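Local coordinates for particle-associated lyase (Acinetobacter bacteriophage AP22, PDB 4Y9V), which probably degrades the capsular polysaccharide of Acinetobacter baumannii as a lyase, serving as the tailspike with which the phage recognises its host, at residues A[165-168]-A[169-172]; A[276-279]-A[280-283]. All coordinates share one frame; numbering follows the deposited sequence. Where two conformers were deposited one is given.

Interaction 1: residues A[165-168]-A[169-172]; sequences YRNY and YRKG. With 49S (2-acetamido-2-deoxy-beta-D-mannopyranuronic acid), chain B; 49T (2-acetamido-2-deoxy-alpha-D-fucopyranose), chain C; SO4 (sulfate ion), chain K.
Arg166 and Tyr169 pack against each other across a type I beta turn, closed by Tyr169 N to Arg166 O at 3.0 Å. Arg166, Tyr168 and Tyr169 are part of the saccharide pocket, on the loop between strands 151-156 and 172-181. Arg166 CB sits over the centre of one face of the Tyr169 ring, a CH-pi contact of 3.7 Å to the centroid. From there the arginine chain runs extended across the ring toward its hydroxyl. The guanidinium ends nearly parallel to the ring plane, with Tyr169 OH over one of its faces. That approach is no hydrogen bond. Arg166 NE pairs with Glu380, and Tyr169 OH bonds to the same carboxylate.

Tyr168 leaves the turn with CG between its backbone N and carbonyl carbon (chi1 58°). Its ring lies alongside that of Tyr169. The two form an edge-to-face pair, the edge of Tyr169 toward the face of Tyr168, with centroids 5.3 Å apart and planes at 70°. C6 of the N-acetylfucosamine unit 49T lies over the centre of one Tyr168 face.

Arg166 NH1 bonds to Tyr168 OH at 3.0 Å, in the guanidinium plane. The same hydroxyl accepts from N2 of the N-acetylmannosaminuronic acid unit 49S at 3.1 Å and donates to its O6A at 2.6 Å. Arg166 NH1 also reaches 49S O1 at 2.9 Å. Arg166 NH2 meets O1 of a sulfate, probably from the crystallisation liquor, also at 2.9 Å, in an almost straight bond.

Three bonds thus grip the Tyr168 hydroxyl. Glu380 and the Tyr169 ring probably hold Arg166 in place, and Arg166 in turn helps to orient this hydroxyl. The positive guanidinium beside it would probably strengthen its bond to the sugar carboxylate.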
loop_
_atom_site.group_PDB
_atom_site.type_symbol
_atom_site.label_atom_id
_atom_site.label_comp_id
_atom_site.label_asym_id
_atom_site.label_seq_id
_atom_site.Cartn_x
_atom_site.Cartn_y
_atom_site.Cartn_z
ATOM N N TYR A 165 26.252 11.530 -12.876
ATOM C CA TYR A 165 25.968 10.836 -14.117
ATOM C C TYR A 165 25.723 11.747 -15.315
ATOM O O TYR A 165 25.993 11.341 -16.456
ATOM C CB TYR A 165 24.789 9.834 -13.934
ATOM C CG TYR A 165 25.283 8.569 -13.248
ATOM C CD1 TYR A 165 25.318 8.483 -11.867
ATOM C CD2 TYR A 165 25.782 7.523 -13.996
ATOM C CE1 TYR A 165 25.832 7.334 -11.254
ATOM C CE2 TYR A 165 26.291 6.390 -13.389
ATOM C CZ TYR A 165 26.331 6.293 -12.026
ATOM O OH TYR A 165 26.868 5.167 -11.452
ATOM N N ARG A 166 25.127 12.935 -15.104
ATOM C CA ARG A 166 24.847 13.850 -16.215
ATOM C C ARG A 166 25.071 15.266 -15.706
ATOM O O ARG A 166 24.740 15.588 -14.573
ATOM C CB ARG A 166 23.407 13.702 -16.736
ATOM C CG ARG A 166 23.056 12.306 -17.196
ATOM C CD ARG A 166 21.730 12.230 -17.926
ATOM N NE ARG A 166 21.321 10.844 -18.102
ATOM C CZ ARG A 166 20.236 10.485 -18.756
ATOM N NH1 ARG A 166 19.475 11.401 -19.346
ATOM N NH2 ARG A 166 19.872 9.202 -18.782
ATOM N N ASN A 167 25.642 16.116 -16.566
ATOM C CA ASN A 167 26.042 17.426 -16.120
ATOM C C ASN A 167 24.866 18.264 -15.588
ATOM O O ASN A 167 25.041 19.067 -14.668
ATOM C CB ASN A 167 26.800 18.189 -17.236
ATOM C CG ASN A 167 25.918 18.710 -18.318
ATOM O OD1 ASN A 167 25.147 17.999 -18.919
ATOM N ND2 ASN A 167 26.060 20.024 -18.507
ATOM N N TYR A 168 23.695 18.054 -16.173
ATOM C CA TYR A 168 22.514 18.818 -15.809
ATOM C C TYR A 168 21.766 18.260 -14.589
ATOM O O TYR A 168 20.753 18.834 -14.194
ATOM C CB TYR A 168 21.584 18.957 -17.005
ATOM C CG TYR A 168 21.088 17.707 -17.651
ATOM C CD1 TYR A 168 19.845 17.152 -17.288
ATOM C CD2 TYR A 168 21.787 17.065 -18.674
ATOM C CE1 TYR A 168 19.351 16.019 -17.902
ATOM C CE2 TYR A 168 21.282 15.930 -19.313
ATOM C CZ TYR A 168 20.061 15.426 -18.936
ATOM O OH TYR A 168 19.510 14.341 -19.597
ATOM N N TYR A 169 22.311 17.223 -13.966
ATOM C CA TYR A 169 21.772 16.744 -12.683
ATOM C C TYR A 169 22.349 17.634 -11.576
ATOM O O TYR A 169 23.332 17.298 -10.913
ATOM C CB TYR A 169 22.121 15.294 -12.464
ATOM C CG TYR A 169 21.457 14.280 -13.349
ATOM C CD1 TYR A 169 20.349 14.579 -14.163
ATOM C CD2 TYR A 169 21.880 12.947 -13.343
ATOM C CE1 TYR A 169 19.719 13.588 -14.929
ATOM C CE2 TYR A 169 21.250 11.968 -14.048
ATOM C CZ TYR A 169 20.166 12.262 -14.851
ATOM O OH TYR A 169 19.490 11.318 -15.574
ATOM N N ARG A 170 21.703 18.803 -11.412
ATOM C CA ARG A 170 22.087 19.825 -10.466
ATOM C C ARG A 170 21.147 19.782 -9.279
ATOM O O ARG A 170 19.961 19.421 -9.386
ATOM C CB ARG A 170 22.093 21.218 -11.115
ATOM C CG ARG A 170 22.936 21.253 -12.377
ATOM C CD ARG A 170 23.317 22.680 -12.800
ATOM N NE ARG A 170 23.892 22.684 -14.144
ATOM C CZ ARG A 170 23.188 22.598 -15.250
ATOM N NH1 ARG A 170 21.866 22.685 -15.214
ATOM N NH2 ARG A 170 23.797 22.396 -16.403
ATOM N N LYS A 171 21.665 20.132 -8.094
ATOM C CA LYS A 171 20.866 20.036 -6.868
ATOM C C LYS A 171 19.982 21.284 -6.696
ATOM O O LYS A 171 20.288 22.372 -7.162
ATOM C CB LYS A 171 21.735 19.755 -5.654
ATOM C CG LYS A 171 22.701 20.840 -5.263
ATOM C CD LYS A 171 23.479 20.467 -4.010
ATOM C CE LYS A 171 24.472 21.532 -3.591
ATOM N NZ LYS A 171 25.248 21.086 -2.421
ATOM N N GLY A 172 18.888 21.076 -5.962
ATOM C CA GLY A 172 17.950 22.132 -5.649
ATOM C C GLY A 172 16.644 21.535 -5.181
ATOM O O GLY A 172 16.482 20.316 -5.180
HETATM C C8 49S B . 16.728 13.494 -17.163
HETATM C C7 49S B . 15.907 13.304 -18.421
HETATM O O7 49S B . 14.677 13.094 -18.360
HETATM N N2 49S B . 16.576 13.375 -19.583
HETATM C C2 49S B . 15.958 13.151 -20.874
HETATM C C3 49S B . 15.764 14.449 -21.663
HETATM O O3 49S B . 14.944 15.367 -20.940
HETATM C C1 49S B . 16.824 12.212 -21.692
HETATM O O1 49S B . 17.094 11.017 -21.019
HETATM O O5 49S B . 18.097 12.820 -21.915
HETATM C C5 49S B . 17.971 13.976 -22.763
HETATM C C6 49S B . 19.362 14.496 -23.060
HETATM O O6A 49S B . 20.191 14.568 -22.118
HETATM O O6B 49S B . 19.590 14.849 -24.244
HETATM C C4 49S B . 17.106 15.039 -22.084
HETATM O O4 49S B . 16.984 16.038 -23.102
HETATM C C1 49T C . 16.545 17.329 -22.726
HETATM C C2 49T C . 16.572 18.178 -24.001
HETATM N N2 49T C . 15.952 17.439 -25.112
HETATM C C7 49T C . 14.767 17.782 -25.591
HETATM O O7 49T C . 14.047 18.647 -25.128
HETATM C C8 49T C . 14.317 16.969 -26.808
HETATM O O5 49T C . 17.306 17.893 -21.718
HETATM C C5 49T C . 18.679 18.156 -22.045
HETATM C C6 49T C . 19.373 18.648 -20.790
HETATM C C4 49T C . 18.727 19.139 -23.211
HETATM O O4 49T C . 18.117 20.359 -22.801
HETATM C C3 49T C . 17.992 18.539 -24.378
HETATM O O3 49T C . 17.918 19.520 -25.448
HETATM S S SO4 K . 16.587 7.375 -20.920
HETATM O O1 SO4 K . 17.472 8.309 -20.242
HETATM O O2 SO4 K . 16.287 6.245 -20.023
HETATM O O3 SO4 K . 17.311 6.897 -22.109
HETATM O O4 SO4 K . 15.296 7.959 -21.356
#

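Interaction 2: residues A[276-279]-A[280-283]; sequences LNYG and IQIS. With 49S (2-acetamido-2-deoxy-beta-D-mannopyranuronic acid), chain B; SO4 (sulfate ion), chain K.
The saccharide pocket on the pectin lyase-like beta-helix takes Leu276, Tyr278 and Gln281 from one short piece of chain. Tyr278 and Gln281 meet around a corner, and both side chains reach toward the N-acetylmannosaminuronic acid unit 49S. The Gln281 amide comes to the edge of the Tyr278 ring, near its plane. Gln281 NE2 lies 3.5 Å from Tyr278 CE2, and Gln281 CD lies 3.6 Å from Tyr278 CD2. Amide and ring planes stand 70° apart, so the two groups do not stack.

Gln281 is fully stretched, with CG anti to its backbone nitrogen (chi1 -170°) and chi2 at 178°. This carries the amide out to the sugar. Gln281 NE2 donates to 49S O3 at 3.1 Å, and more weakly to the acetamido oxygen O7. On the other side of the amide, Gln281 OE1 accepts from Arg253 NE, a bond that helps fix which way the amide is turned.

The chain bends at Gly279 and Ile280, as between two faces of a parallel beta-helix. The strand range 278-283 is broken at this corner, and it pairs in parallel with strands 250-255 and 302-305. The Ile280 side chain packs on Leu254 and Tyr290.

Leu276 CA lies 3.6 Å above one face of the Tyr278 ring, offset toward the rim. Leu276 CD1 touches 49S C3 at 3.9 Å, while Leu276 CD2 comes within 3.8 Å of Gln281 OE1. At the far end of the ring, Tyr278 OH accepts from 49S O1 at 3.1 Å and donates to sulfate O4 at 2.7 Å. The sulfate, probably from the crystallisation liquor, is also bound by His300, Arg299 and Arg166.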
loop_
_atom_site.group_PDB
_atom_site.type_symbol
_atom_site.label_atom_id
_atom_site.label_comp_id
_atom_site.label_asym_id
_atom_site.label_seq_id
_atom_site.Cartn_x
_atom_site.Cartn_y
_atom_site.Cartn_z
ATOM N N LEU A 276 14.345 10.684 -26.376
ATOM C CA LEU A 276 13.244 10.753 -25.431
ATOM C C LEU A 276 12.250 9.631 -25.780
ATOM O O LEU A 276 12.468 8.481 -25.450
ATOM C CB LEU A 276 12.630 12.150 -25.321
ATOM C CG LEU A 276 13.453 13.215 -24.532
ATOM C CD1 LEU A 276 14.669 13.690 -25.294
ATOM C CD2 LEU A 276 12.551 14.386 -24.141
ATOM N N ASN A 277 11.128 10.018 -26.430
ATOM C CA ASN A 277 9.980 9.163 -26.723
ATOM C C ASN A 277 9.239 8.778 -25.438
ATOM O O ASN A 277 9.241 7.639 -25.000
ATOM C CB ASN A 277 10.299 7.860 -27.465
ATOM C CG ASN A 277 11.088 8.025 -28.735
ATOM O OD1 ASN A 277 12.280 7.732 -28.735
ATOM N ND2 ASN A 277 10.436 8.432 -29.811
ATOM N N TYR A 278 8.599 9.790 -24.836
ATOM C CA TYR A 278 7.955 9.626 -23.542
ATOM C C TYR A 278 6.455 9.868 -23.693
ATOM O O TYR A 278 6.030 10.798 -24.375
ATOM C CB TYR A 278 8.532 10.606 -22.527
ATOM C CG TYR A 278 10.031 10.516 -22.348
ATOM C CD1 TYR A 278 10.751 9.350 -22.534
ATOM C CD2 TYR A 278 10.748 11.633 -21.933
ATOM C CE1 TYR A 278 12.132 9.298 -22.307
ATOM C CE2 TYR A 278 12.111 11.573 -21.665
ATOM C CZ TYR A 278 12.802 10.405 -21.847
ATOM O OH TYR A 278 14.145 10.425 -21.576
ATOM N N GLY A 279 5.628 9.041 -23.050
ATOM C CA GLY A 279 4.186 9.337 -23.059
ATOM C C GLY A 279 3.891 10.601 -22.254
ATOM O O GLY A 279 3.428 11.605 -22.795
ATOM N N ILE A 280 4.186 10.515 -20.967
ATOM C CA ILE A 280 4.249 11.645 -20.071
ATOM C C ILE A 280 5.693 11.795 -19.604
ATOM O O ILE A 280 6.303 10.813 -19.191
ATOM C CB ILE A 280 3.344 11.452 -18.820
ATOM C CG1 ILE A 280 1.902 11.248 -19.236
ATOM C CG2 ILE A 280 3.484 12.655 -17.877
ATOM C CD1 ILE A 280 0.967 10.875 -18.122
ATOM N N GLN A 281 6.212 13.025 -19.659
ATOM C CA GLN A 281 7.466 13.348 -19.000
ATOM C C GLN A 281 7.169 14.224 -17.793
ATOM O O GLN A 281 6.598 15.313 -17.935
ATOM C CB GLN A 281 8.474 14.030 -19.926
ATOM C CG GLN A 281 9.857 14.136 -19.258
ATOM C CD GLN A 281 10.916 14.762 -20.140
ATOM O OE1 GLN A 281 10.588 15.460 -21.088
ATOM N NE2 GLN A 281 12.187 14.523 -19.808
ATOM N N ILE A 282 7.568 13.740 -16.630
ATOM C CA ILE A 282 7.546 14.542 -15.390
ATOM C C ILE A 282 8.962 15.084 -15.282
ATOM O O ILE A 282 9.894 14.330 -15.049
ATOM C CB ILE A 282 7.102 13.647 -14.214
ATOM C CG1 ILE A 282 5.691 13.124 -14.422
ATOM C CG2 ILE A 282 7.228 14.445 -12.919
ATOM C CD1 ILE A 282 5.282 12.027 -13.455
ATOM N N SER A 283 9.105 16.385 -15.571
ATOM C CA SER A 283 10.386 17.069 -15.665
ATOM C C SER A 283 10.589 17.956 -14.454
ATOM O O SER A 283 9.914 18.984 -14.327
ATOM C CB SER A 283 10.456 17.904 -16.928
ATOM O OG SER A 283 10.496 17.082 -18.071
HETATM C C8 49S B . 16.728 13.494 -17.163
HETATM C C7 49S B . 15.907 13.304 -18.421
HETATM O O7 49S B . 14.677 13.094 -18.360
HETATM N N2 49S B . 16.576 13.375 -19.583
HETATM C C2 49S B . 15.958 13.151 -20.874
HETATM C C3 49S B . 15.764 14.449 -21.663
HETATM O O3 49S B . 14.944 15.367 -20.940
HETATM C C1 49S B . 16.824 12.212 -21.692
HETATM O O1 49S B . 17.094 11.017 -21.019
HETATM O O5 49S B . 18.097 12.820 -21.915
HETATM C C5 49S B . 17.971 13.976 -22.763
HETATM C C6 49S B . 19.362 14.496 -23.060
HETATM O O6A 49S B . 20.191 14.568 -22.118
HETATM O O6B 49S B . 19.590 14.849 -24.244
HETATM C C4 49S B . 17.106 15.039 -22.084
HETATM O O4 49S B . 16.984 16.038 -23.102
HETATM S S SO4 K . 16.587 7.375 -20.920
HETATM O O1 SO4 K . 17.472 8.309 -20.242
HETATM O O2 SO4 K . 16.287 6.245 -20.023
HETATM O O3 SO4 K . 17.311 6.897 -22.109
HETATM O O4 SO4 K . 15.296 7.959 -21.356
#

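Interaction 1 comes first along the chain, in the loop between strands 151-156 and 172-181, within an Ig-like region. Interaction 2 follows about a hundred residues later, on strand 278-283 in the pectin lyase-like region. Their centres are about 18 Å apart and their nearest atoms about 6 Å apart, so they do not touch directly. Bound groups bridge them: both contact the N-acetylmannosaminuronic acid unit 49S and the same sulfate. The capsular saccharide therefore lies between a loop of the Ig-like region and a face of the beta-helix. Gly306 and His337 add further bonds to 49S. Recognition of the capsule therefore probably draws on both regions of one subunit.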